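Local atomic coordinates of cytolethal distending toxin subunit B (Escherichia coli, PDB entry 2F1N), a protein that nicks DNA as the endonuclease subunit of a tripartite bacterial toxin, very probably causing the DNA damage that arrests intoxicated cells at G2/M. Residues Q40-E45 with L80-S85; A146-I149 with D155-A158; N165-S170 with Q176-M181. All coordinates share one frame; numbering follows the deposited sequence.

Contact 1: residues Q40-E45 with L80-S85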
ATOM      1  N   GLN A  40     -15.000  -0.862   6.726  1.00 16.24           N
ATOM      2  CA  GLN A  40     -15.076  -2.257   7.172  1.00 18.21           C
ATOM      3  C   GLN A  40     -13.728  -2.959   7.250  1.00 17.83           C
ATOM      4  O   GLN A  40     -13.493  -3.730   8.188  1.00 17.73           O
ATOM      5  CB  GLN A  40     -16.094  -3.041   6.315  1.00 19.87           C
ATOM      6  CG  GLN A  40     -17.630  -2.777   6.696  1.00 27.26           C
ATOM      7  CD  GLN A  40     -17.925  -1.544   7.596  1.00 35.31           C
ATOM      8  OE1 GLN A  40     -18.595  -0.572   7.153  1.00 36.01           O
ATOM      9  NE2 GLN A  40     -17.470  -1.596   8.861  1.00 36.92           N
ATOM     10  N   LEU A  41     -12.832  -2.687   6.297  1.00 16.07           N
ATOM     11  CA  LEU A  41     -11.492  -3.261   6.355  1.00 15.92           C
ATOM     12  C   LEU A  41     -10.639  -2.820   7.546  1.00 16.52           C
ATOM     13  O   LEU A  41      -9.849  -3.643   8.064  1.00 15.87           O
ATOM     14  CB  LEU A  41     -10.727  -2.966   5.066  1.00 16.38           C
ATOM     15  CG  LEU A  41     -10.915  -3.804   3.813  1.00 20.92           C
ATOM     16  CD1 LEU A  41     -10.565  -5.299   3.964  1.00 21.56           C
ATOM     17  CD2 LEU A  41     -12.316  -3.697   3.448  1.00 29.62           C
ATOM     18  N   ILE A  42     -10.804  -1.550   7.961  1.00 15.56           N
ATOM     19  CA  ILE A  42      -9.984  -0.936   9.021  1.00 16.18           C
ATOM     20  C   ILE A  42     -10.616  -0.832  10.422  1.00 17.00           C
ATOM     21  O   ILE A  42     -10.028  -0.216  11.341  1.00 16.80           O
ATOM     22  CB  ILE A  42      -9.468   0.461   8.573  1.00 16.08           C
ATOM     23  CG1 ILE A  42     -10.642   1.458   8.415  1.00 17.73           C
ATOM     24  CG2 ILE A  42      -8.631   0.302   7.278  1.00 18.15           C
ATOM     25  CD1 ILE A  42     -10.230   2.876   8.468  1.00 24.07           C
ATOM     26  N   SER A  43     -11.771  -1.450  10.585  1.00 18.09           N
ATOM     27  CA  SER A  43     -12.441  -1.409  11.891  1.00 20.09           C
ATOM     28  C   SER A  43     -13.099  -2.752  12.175  1.00 21.13           C
ATOM     29  O   SER A  43     -13.096  -3.628  11.312  1.00 20.81           O
ATOM     30  CB  SER A  43     -13.408  -0.214  12.007  1.00 20.80           C
ATOM     31  OG  SER A  43     -14.349  -0.119  10.963  1.00 23.24           O
ATOM     32  N   GLY A  44     -13.640  -2.931  13.381  1.00 22.05           N
ATOM     33  CA  GLY A  44     -14.189  -4.241  13.747  1.00 23.62           C
ATOM     34  C   GLY A  44     -13.203  -5.251  14.303  1.00 23.71           C
ATOM     35  O   GLY A  44     -12.042  -4.949  14.506  1.00 23.73           O
ATOM     36  N   GLU A  45     -13.678  -6.478  14.549  1.00 23.53           N
ATOM     37  CA  GLU A  45     -12.875  -7.515  15.218  1.00 24.36           C
ATOM     38  C   GLU A  45     -11.595  -7.984  14.532  1.00 23.70           C
ATOM     39  O   GLU A  45     -10.631  -8.445  15.221  1.00 24.80           O
ATOM     40  CB  GLU A  45     -13.777  -8.732  15.502  1.00 25.43           C
ATOM     41  CG  GLU A  45     -14.898  -8.417  16.472  1.00 26.83           C
ATOM     42  CD  GLU A  45     -14.412  -8.138  17.899  1.00 34.40           C
ATOM     43  OE1 GLU A  45     -13.915  -9.077  18.596  1.00 32.87           O
ATOM     44  OE2 GLU A  45     -14.553  -6.966  18.328  1.00 36.70           O
ATOM     45  N   LEU A  80      -4.635  13.238   6.612  1.00  9.96           N
ATOM     46  CA  LEU A  80      -5.981  13.528   7.100  1.00 12.02           C
ATOM     47  C   LEU A  80      -6.322  12.684   8.325  1.00 11.94           C
ATOM     48  O   LEU A  80      -5.869  11.541   8.434  1.00 13.31           O
ATOM     49  CB  LEU A  80      -7.040  13.288   5.982  1.00 12.24           C
ATOM     50  CG  LEU A  80      -6.583  13.503   4.523  1.00 16.25           C
ATOM     51  CD1 LEU A  80      -7.538  12.766   3.538  1.00 18.97           C
ATOM     52  CD2 LEU A  80      -6.537  14.988   4.191  1.00 19.22           C
ATOM     53  N   ILE A  81      -7.091  13.245   9.265  1.00 11.76           N
ATOM     54  CA  ILE A  81      -7.618  12.443  10.330  1.00 12.85           C
ATOM     55  C   ILE A  81      -9.066  12.122  10.029  1.00 13.12           C
ATOM     56  O   ILE A  81      -9.849  12.999   9.634  1.00 13.10           O
ATOM     57  CB  ILE A  81      -7.418  13.123  11.740  1.00 15.08           C
ATOM     58  CG1 ILE A  81      -5.953  12.984  12.123  1.00 19.89           C
ATOM     59  CG2 ILE A  81      -8.211  12.384  12.860  1.00 16.65           C
ATOM     60  CD1 ILE A  81      -5.491  13.793  13.382  1.00 24.16           C
ATOM     61  N   TRP A  82      -9.417  10.857  10.243  1.00 11.02           N
ATOM     62  CA  TRP A  82     -10.766  10.377   9.917  1.00 13.52           C
ATOM     63  C   TRP A  82     -11.352   9.811  11.189  1.00 13.78           C
ATOM     64  O   TRP A  82     -10.935   8.752  11.701  1.00 12.65           O
ATOM     65  CB  TRP A  82     -10.700   9.335   8.779  1.00 13.10           C
ATOM     66  CG  TRP A  82     -12.023   8.829   8.241  1.00 13.55           C
ATOM     67  CD1 TRP A  82     -13.271   9.425   8.337  1.00 18.30           C
ATOM     68  CD2 TRP A  82     -12.205   7.618   7.501  1.00 14.40           C
ATOM     69  NE1 TRP A  82     -14.206   8.645   7.682  1.00 15.86           N
ATOM     70  CE2 TRP A  82     -13.575   7.541   7.147  1.00 16.53           C
ATOM     71  CE3 TRP A  82     -11.331   6.604   7.066  1.00 16.77           C
ATOM     72  CZ2 TRP A  82     -14.104   6.457   6.414  1.00 17.35           C
ATOM     73  CZ3 TRP A  82     -11.856   5.526   6.290  1.00 18.96           C
ATOM     74  CH2 TRP A  82     -13.231   5.487   5.977  1.00 15.88           C
ATOM     75  N   ASN A  83     -12.334  10.551  11.730  1.00 15.37           N
ATOM     76  CA  ASN A  83     -12.958  10.146  13.001  1.00 17.32           C
ATOM     77  C   ASN A  83     -14.017   9.112  12.686  1.00 18.51           C
ATOM     78  O   ASN A  83     -14.898   9.383  11.879  1.00 18.67           O
ATOM     79  CB  ASN A  83     -13.584  11.361  13.714  1.00 17.19           C
ATOM     80  CG  ASN A  83     -14.006  11.055  15.167  1.00 23.59           C
ATOM     81  OD1 ASN A  83     -14.312   9.926  15.511  1.00 28.75           O
ATOM     82  ND2 ASN A  83     -14.028  12.082  16.008  1.00 28.94           N
ATOM     83  N   LEU A  84     -13.926   7.926  13.283  1.00 18.97           N
ATOM     84  CA  LEU A  84     -14.782   6.806  12.868  1.00 23.02           C
ATOM     85  C   LEU A  84     -15.924   6.559  13.849  1.00 27.01           C
ATOM     86  O   LEU A  84     -16.912   5.905  13.505  1.00 27.40           O
ATOM     87  CB  LEU A  84     -13.957   5.515  12.725  1.00 22.35           C
ATOM     88  CG  LEU A  84     -12.889   5.485  11.625  1.00 21.77           C
ATOM     89  CD1 LEU A  84     -12.113   4.194  11.646  1.00 23.04           C
ATOM     90  CD2 LEU A  84     -13.547   5.668  10.228  1.00 22.14           C
ATOM     91  N   SER A  85     -15.758   7.038  15.081  1.00 30.99           N
ATOM     92  CA  SER A  85     -16.715   6.793  16.183  1.00 36.07           C
ATOM     93  C   SER A  85     -16.109   7.343  17.456  1.00 38.16           C
ATOM     94  O   SER A  85     -14.915   7.594  17.501  1.00 38.41           O
ATOM     95  CB  SER A  85     -16.993   5.287  16.380  1.00 36.48           C
ATOM     96  OG  SER A  85     -17.943   5.040  17.430  1.00 39.18           O
TER

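Contact 2: residues A146-I149 with D155-A158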
ATOM      1  N   ALA A 146       1.614   1.014  -3.981  1.00 10.80           N
ATOM      2  CA  ALA A 146       2.167   1.085  -5.349  1.00 12.33           C
ATOM      3  C   ALA A 146       1.112   0.725  -6.371  1.00 10.81           C
ATOM      4  O   ALA A 146       0.217  -0.116  -6.110  1.00 10.58           O
ATOM      5  CB  ALA A 146       3.332   0.156  -5.539  1.00 11.82           C
ATOM      6  N   HIS A 147       1.193   1.400  -7.522  1.00 10.53           N
ATOM      7  CA  HIS A 147       0.289   1.041  -8.604  1.00 10.42           C
ATOM      8  C   HIS A 147       1.056   1.094  -9.918  1.00  9.77           C
ATOM      9  O   HIS A 147       1.170   2.150 -10.549  1.00 11.07           O
ATOM     10  CB  HIS A 147      -0.907   1.978  -8.640  1.00 10.31           C
ATOM     11  CG  HIS A 147      -1.902   1.601  -9.699  1.00 12.38           C
ATOM     12  ND1 HIS A 147      -2.906   2.462 -10.097  1.00 11.06           N
ATOM     13  CD2 HIS A 147      -2.035   0.471 -10.446  1.00 10.73           C
ATOM     14  CE1 HIS A 147      -3.621   1.877 -11.051  1.00 13.54           C
ATOM     15  NE2 HIS A 147      -3.113   0.668 -11.288  1.00 12.89           N
ATOM     16  N   ALA A 148       1.575  -0.055 -10.342  1.00 10.42           N
ATOM     17  CA  ALA A 148       2.397  -0.133 -11.544  1.00 10.62           C
ATOM     18  C   ALA A 148       1.509   0.007 -12.763  1.00 11.86           C
ATOM     19  O   ALA A 148       0.319  -0.203 -12.655  1.00 10.70           O
ATOM     20  CB  ALA A 148       3.160  -1.478 -11.570  1.00 11.66           C
ATOM     21  N   ILE A 149       2.105   0.362 -13.908  1.00 12.77           N
ATOM     22  CA  ILE A 149       1.323   0.650 -15.119  1.00 13.91           C
ATOM     23  C   ILE A 149       0.779  -0.631 -15.694  1.00 14.68           C
ATOM     24  O   ILE A 149       1.470  -1.664 -15.688  1.00 14.62           O
ATOM     25  CB  ILE A 149       2.210   1.350 -16.146  1.00 12.71           C
ATOM     26  CG1 ILE A 149       2.707   2.695 -15.607  1.00 13.42           C
ATOM     27  CG2 ILE A 149       1.392   1.558 -17.520  1.00 16.64           C
ATOM     28  CD1 ILE A 149       3.950   3.210 -16.388  1.00 18.22           C
ATOM     29  N   ASP A 155       6.621  -1.093 -15.049  1.00 13.89           N
ATOM     30  CA  ASP A 155       7.540  -0.521 -14.066  1.00 12.17           C
ATOM     31  C   ASP A 155       7.602  -1.207 -12.695  1.00 11.08           C
ATOM     32  O   ASP A 155       8.309  -0.736 -11.769  1.00 11.49           O
ATOM     33  CB  ASP A 155       7.241   0.972 -13.927  1.00 12.07           C
ATOM     34  CG  ASP A 155       5.793   1.275 -13.513  1.00 13.62           C
ATOM     35  OD1 ASP A 155       4.841   0.477 -13.823  1.00 12.59           O
ATOM     36  OD2 ASP A 155       5.524   2.339 -12.901  1.00 15.46           O
ATOM     37  N   ALA A 156       6.912  -2.346 -12.558  1.00 10.63           N
ATOM     38  CA  ALA A 156       6.918  -3.011 -11.239  1.00 11.87           C
ATOM     39  C   ALA A 156       8.318  -3.310 -10.696  1.00 11.24           C
ATOM     40  O   ALA A 156       8.589  -2.981  -9.521  1.00 11.49           O
ATOM     41  CB  ALA A 156       6.018  -4.269 -11.217  1.00 10.62           C
ATOM     42  N   PRO A 157       9.228  -3.935 -11.461  1.00 11.91           N
ATOM     43  CA  PRO A 157      10.567  -4.211 -10.893  1.00 11.06           C
ATOM     44  C   PRO A 157      11.296  -2.924 -10.456  1.00 12.09           C
ATOM     45  O   PRO A 157      11.931  -2.895  -9.398  1.00 12.20           O
ATOM     46  CB  PRO A 157      11.316  -4.878 -12.039  1.00 11.27           C
ATOM     47  CG  PRO A 157      10.233  -5.549 -12.897  1.00 12.05           C
ATOM     48  CD  PRO A 157       9.099  -4.500 -12.824  1.00 12.52           C
ATOM     49  N   ALA A 158      11.204  -1.887 -11.270  1.00 11.88           N
ATOM     50  CA  ALA A 158      11.839  -0.595 -10.954  1.00 11.73           C
ATOM     51  C   ALA A 158      11.246   0.079  -9.717  1.00 11.81           C
ATOM     52  O   ALA A 158      11.988   0.753  -8.965  1.00 11.44           O
ATOM     53  CB  ALA A 158      11.697   0.351 -12.181  1.00 14.31           C
TER
HETATM   54  O   HOH W   1       3.493   3.224 -11.484  1.00 16.41           O

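Contact 3: residues N165-S170 with Q176-M181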
ATOM      1  N   ASN A 165      16.630   0.773  -2.972  1.00 11.70           N
ATOM      2  CA  ASN A 165      17.729   1.762  -3.030  1.00 11.91           C
ATOM      3  C   ASN A 165      17.537   2.981  -2.125  1.00 11.60           C
ATOM      4  O   ASN A 165      18.529   3.557  -1.611  1.00 12.68           O
ATOM      5  CB  ASN A 165      18.055   2.154  -4.479  1.00 12.21           C
ATOM      6  CG  ASN A 165      18.782   1.033  -5.232  1.00 13.06           C
ATOM      7  OD1 ASN A 165      19.880   0.615  -4.846  1.00 16.78           O
ATOM      8  ND2 ASN A 165      18.194   0.555  -6.298  1.00 13.29           N
ATOM      9  N   PHE A 166      16.280   3.429  -1.969  1.00 12.05           N
ATOM     10  CA  PHE A 166      15.975   4.548  -1.095  1.00 12.16           C
ATOM     11  C   PHE A 166      16.498   4.297   0.336  1.00 12.13           C
ATOM     12  O   PHE A 166      17.229   5.140   0.910  1.00 13.83           O
ATOM     13  CB  PHE A 166      14.458   4.811  -1.080  1.00 11.03           C
ATOM     14  CG  PHE A 166      14.026   5.840  -0.067  1.00 14.15           C
ATOM     15  CD1 PHE A 166      14.435   7.172  -0.170  1.00 14.51           C
ATOM     16  CD2 PHE A 166      13.236   5.458   1.028  1.00 14.95           C
ATOM     17  CE1 PHE A 166      14.042   8.135   0.780  1.00 15.26           C
ATOM     18  CE2 PHE A 166      12.817   6.412   1.963  1.00 16.89           C
ATOM     19  CZ  PHE A 166      13.250   7.759   1.849  1.00 18.75           C
ATOM     20  N   PHE A 167      16.168   3.137   0.893  1.00 11.48           N
ATOM     21  CA  PHE A 167      16.625   2.807   2.232  1.00 12.00           C
ATOM     22  C   PHE A 167      18.128   2.511   2.241  1.00 11.71           C
ATOM     23  O   PHE A 167      18.813   2.997   3.108  1.00 13.28           O
ATOM     24  CB  PHE A 167      15.819   1.641   2.826  1.00 12.35           C
ATOM     25  CG  PHE A 167      14.431   2.018   3.110  1.00 13.26           C
ATOM     26  CD1 PHE A 167      14.168   3.043   4.050  1.00 14.32           C
ATOM     27  CD2 PHE A 167      13.388   1.512   2.339  1.00 11.42           C
ATOM     28  CE1 PHE A 167      12.886   3.476   4.288  1.00 14.23           C
ATOM     29  CE2 PHE A 167      12.089   1.974   2.548  1.00 13.44           C
ATOM     30  CZ  PHE A 167      11.836   2.947   3.503  1.00 12.41           C
ATOM     31  N   ARG A 168      18.641   1.777   1.250  1.00 12.88           N
ATOM     32  CA  ARG A 168      20.103   1.489   1.218  1.00 13.21           C
ATOM     33  C   ARG A 168      20.951   2.752   1.244  1.00 14.18           C
ATOM     34  O   ARG A 168      22.025   2.791   1.894  1.00 15.79           O
ATOM     35  CB  ARG A 168      20.469   0.674  -0.072  1.00 13.05           C
ATOM     36  CG  ARG A 168      21.902   0.060  -0.005  1.00 15.61           C
ATOM     37  CD  ARG A 168      22.043  -1.148  -0.861  1.00 21.54           C
ATOM     38  NE  ARG A 168      23.430  -1.617  -0.912  1.00 24.77           N
ATOM     39  CZ  ARG A 168      24.410  -1.096  -1.665  1.00 27.92           C
ATOM     40  NH1 ARG A 168      24.222  -0.036  -2.437  1.00 29.56           N
ATOM     41  NH2 ARG A 168      25.619  -1.637  -1.609  1.00 30.54           N
ATOM     42  N   ASP A 169      20.484   3.789   0.554  1.00 13.26           N
ATOM     43  CA  ASP A 169      21.258   5.009   0.402  1.00 14.38           C
ATOM     44  C   ASP A 169      21.100   5.974   1.582  1.00 14.20           C
ATOM     45  O   ASP A 169      21.731   7.036   1.581  1.00 14.79           O
ATOM     46  CB  ASP A 169      20.787   5.732  -0.849  1.00 14.52           C
ATOM     47  CG  ASP A 169      21.257   5.052  -2.131  1.00 18.09           C
ATOM     48  OD1 ASP A 169      22.091   4.108  -2.066  1.00 17.65           O
ATOM     49  OD2 ASP A 169      20.784   5.404  -3.221  1.00 17.63           O
ATOM     50  N   SER A 170      20.253   5.634   2.560  1.00 15.51           N
ATOM     51  CA  SER A 170      20.044   6.543   3.696  1.00 18.15           C
ATOM     52  C   SER A 170      21.361   6.769   4.429  1.00 18.56           C
ATOM     53  O   SER A 170      22.156   5.857   4.561  1.00 19.43           O
ATOM     54  CB  SER A 170      19.035   6.002   4.699  1.00 18.06           C
ATOM     55  OG  SER A 170      17.805   5.601   4.094  1.00 24.41           O
ATOM     56  N   GLN A 176      18.699   2.721   7.147  1.00 12.87           N
ATOM     57  CA  GLN A 176      19.129   1.743   6.146  1.00 13.38           C
ATOM     58  C   GLN A 176      18.539   0.370   6.444  1.00 13.58           C
ATOM     59  O   GLN A 176      18.276  -0.396   5.530  1.00 13.20           O
ATOM     60  CB  GLN A 176      20.683   1.626   6.070  1.00 12.85           C
ATOM     61  CG  GLN A 176      21.422   2.868   5.533  1.00 15.39           C
ATOM     62  CD  GLN A 176      22.921   2.829   5.887  1.00 20.43           C
ATOM     63  OE1 GLN A 176      23.524   1.762   5.858  1.00 26.12           O
ATOM     64  NE2 GLN A 176      23.508   3.993   6.210  1.00 22.40           N
ATOM     65  N   ALA A 177      18.321   0.065   7.730  1.00 12.63           N
ATOM     66  CA  ALA A 177      17.880  -1.256   8.153  1.00 13.49           C
ATOM     67  C   ALA A 177      16.424  -1.367   8.508  1.00 13.95           C
ATOM     68  O   ALA A 177      16.022  -2.320   9.170  1.00 15.76           O
ATOM     69  CB  ALA A 177      18.800  -1.776   9.378  1.00 14.23           C
ATOM     70  N   LEU A 178      15.602  -0.408   8.085  1.00 14.17           N
ATOM     71  CA  LEU A 178      14.164  -0.510   8.318  1.00 13.69           C
ATOM     72  C   LEU A 178      13.592  -1.717   7.569  1.00 13.07           C
ATOM     73  O   LEU A 178      14.065  -2.106   6.473  1.00 13.85           O
ATOM     74  CB  LEU A 178      13.474   0.790   7.842  1.00 12.82           C
ATOM     75  CG  LEU A 178      13.785   2.095   8.621  1.00 12.06           C
ATOM     76  CD1 LEU A 178      13.180   3.342   7.865  1.00 15.36           C
ATOM     77  CD2 LEU A 178      13.269   2.052  10.103  1.00 11.23           C
ATOM     78  N   ASN A 179      12.604  -2.372   8.159  1.00 13.82           N
ATOM     79  CA  ASN A 179      11.892  -3.405   7.432  1.00 13.26           C
ATOM     80  C   ASN A 179      10.813  -2.739   6.616  1.00 13.91           C
ATOM     81  O   ASN A 179      10.002  -2.035   7.176  1.00 16.14           O
ATOM     82  CB  ASN A 179      11.261  -4.398   8.402  1.00 14.07           C
ATOM     83  CG  ASN A 179      12.327  -5.179   9.176  1.00 17.76           C
ATOM     84  OD1 ASN A 179      13.179  -5.794   8.575  1.00 20.73           O
ATOM     85  ND2 ASN A 179      12.275  -5.129  10.507  1.00 22.11           N
ATOM     86  N   TRP A 180      10.822  -2.969   5.310  1.00 12.13           N
ATOM     87  CA  TRP A 180       9.825  -2.312   4.434  1.00 11.53           C
ATOM     88  C   TRP A 180       8.890  -3.302   3.763  1.00 10.25           C
ATOM     89  O   TRP A 180       9.240  -4.487   3.538  1.00 10.10           O
ATOM     90  CB  TRP A 180      10.507  -1.411   3.410  1.00  9.93           C
ATOM     91  CG  TRP A 180      11.704  -1.964   2.667  1.00 12.38           C
ATOM     92  CD1 TRP A 180      13.014  -1.727   2.979  1.00 10.48           C
ATOM     93  CD2 TRP A 180      11.716  -2.778   1.479  1.00 10.38           C
ATOM     94  NE1 TRP A 180      13.837  -2.332   2.061  1.00 13.29           N
ATOM     95  CE2 TRP A 180      13.080  -2.966   1.118  1.00 12.37           C
ATOM     96  CE3 TRP A 180      10.708  -3.339   0.639  1.00 11.80           C
ATOM     97  CZ2 TRP A 180      13.486  -3.722  -0.006  1.00 13.65           C
ATOM     98  CZ3 TRP A 180      11.117  -4.086  -0.500  1.00  9.73           C
ATOM     99  CH2 TRP A 180      12.489  -4.251  -0.817  1.00 14.56           C
ATOM    100  N   MET A 181       7.679  -2.821   3.423  1.00  9.83           N
ATOM    101  CA  MET A 181       6.733  -3.663   2.724  1.00 10.12           C
ATOM    102  C   MET A 181       6.070  -2.800   1.665  1.00  9.71           C
ATOM    103  O   MET A 181       5.601  -1.726   1.988  1.00 10.70           O
ATOM    104  CB  MET A 181       5.663  -4.215   3.665  1.00 10.96           C
ATOM    105  CG  MET A 181       4.820  -5.227   2.915  1.00 14.31           C
ATOM    106  SD  MET A 181       3.480  -5.969   3.861  1.00 21.75           S
ATOM    107  CE  MET A 181       4.376  -6.690   5.232  1.00 18.32           C
TER
HETATM  108  O   HOH W   2      23.173   0.720   3.360  1.00 35.00           O

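Contact 1: residues Q40-E45 with L80-S85
The indole of Trp82 meets Ile42 at its benzene side, and on one of its faces it carries Leu84. From that face the methyl CD2 of Leu84 sits about 3.5 Å above the plane, over the ring centre, so Leu84, just past the strand, folds back onto the tryptophan two residues before it. Ile42 arrives on a slant, with its CD1 methyl 3.8 Å from CZ3 of Trp82 and CE3 slightly farther away. The same CD1 also lies 3.9 Å from CD1 of Leu84, the isoleucine and leucine side chains crossing at about a right angle. One methyl group therefore carries both contacts. It gets there because CG1 of Ile42 lies between the backbone N and the carbonyl carbon (chi1 66°) and the chain then runs out almost extended to CD1.

Ile42 lies where helix 31-42 runs out, while Trp82 is in strand 78-83, next to the outermost strand of the eight-stranded sheet. Ile42 also touches Val93 of strand 92-98, whose backbone is hydrogen-bonded to Trp82, and Pro60 packs on the indole. A polar tie runs alongside: Arg39, further back in the helix, gives a hydrogen bond from NH1 to Leu84 O. This is the docking of a helix end on one layer of the DNase I-like alpha/beta sandwich.

No hydrogen bond links the two segments. Small, apolar and made through methyl groups against a ring, the contact depends on shape and on the exclusion of water, and it imposes little directionality on the partners.

Contact 2: residues A146-I149 with D155-A158
Asp155 grips the chain at Ile149 with one carboxylate oxygen: Ile149 N donates to Asp155 OD1 over 2.7 Å, almost straight at 174°, and OD1 accepts with its syn lone pair, on the side of OD2. The aspartate CG stands between its own backbone N and carbonyl carbon (chi1 58°), which turns the carboxylate back across the loop to the strand end. The Ile149 side chain crosses it at about a right angle, CG1 3.6 Å from OD1. A water joins the second oxygen to the same backbone, 2.6 Å from Asp155 OD2 and 2.7 Å from His147 O. Here strand 141-147 gives way, through a short loop, to helix 156-168, the first half of a beta-alpha-beta crossover that returns in strand 179-183. Asp155 occupies the N-cap position, yet its carboxylate is spent on the loop rather than on capping; Asn154 OD1 instead accepts from Ala156 N. Ala148 packs against the carboxylate and the first helical residue, its CB 3.4 Å from Asp155 OD1 and 4.0 Å from Ala156 CB. Ala156 also touches Leu193 in helix 190-194, which lies within the nuclear localization signal.

Contact 3: residues N165-S170 with Q176-M181
This is the return of a beta-alpha-beta crossover: the C-terminal turn of helix 156-168 packs on the end of the short helix 173-176 and on the start of strand 179-183, with an aromatic and apolar core at one end and a polar clasp at the other. Phe167 supplies most of the core. Its ring and the five-membered ring of Trp180 are nearly parallel, planes at 14°, but slid so far apart that they barely overlap, with centroids 5.0 Å from each other. The touch is therefore made through a few atoms, CD2 of Phe167 coming to 3.3 Å from CD1 of Trp180. Further round the phenyl ring, CE1 lies 3.6 Å from Leu178 CD1, that side chain crossing at about a right angle. Phe166 places its CD2 over the centre of one Phe167 face. Trp180 spends its NE1 on Ser229 OG.

At the clasp, Gln176 reaches out with its chain extended beyond CG. NE2 gives a weak, bent hydrogen bond to Ser170 O, just past the helix (2.8 Å, 127°), whereas OE1 is linked to the helix-end carbonyl of Arg168 through a water that donates to both, 2.7 Å from Gln176 OE1. Ser170 grips Phe167 O with two donors from the same face of its plane, the backbone N and OG, the latter at 3.0 Å. Gln176 CA adds a CA-H...O contact to the same oxygen, at 3.3 Å.

Strand 179-183 runs between strands 141-147 and 222-228. Phe167 leans on Ala142 and Phe144 of the first and meets Phe121 edge to face, while Trp180 pairs its backbone with Gly227 of the second and also packs on Val163 and Tyr164 of helix 156-168.

The three contacts follow one another along the chain and share no residue. Contact 1 belongs to the eight-stranded sheet; contacts 2 and 3 belong to the six-stranded one, where they lie at the start and finish of helix 156-168, which connects the neighbouring parallel strands 141-147 and 179-183. Their centres are 18 Å apart and their nearest atoms about 7 Å. Contact 1 is remote from both, with centres 28 Å from contact 2 and 29 Å from contact 3. The two layers meet beside contact 2, where His147 touches Gln54 and Glu55 of strand 50-56, consistent with the edge where DNase I-like enzymes place their active site; contact 1 lies across the chain's centre from it.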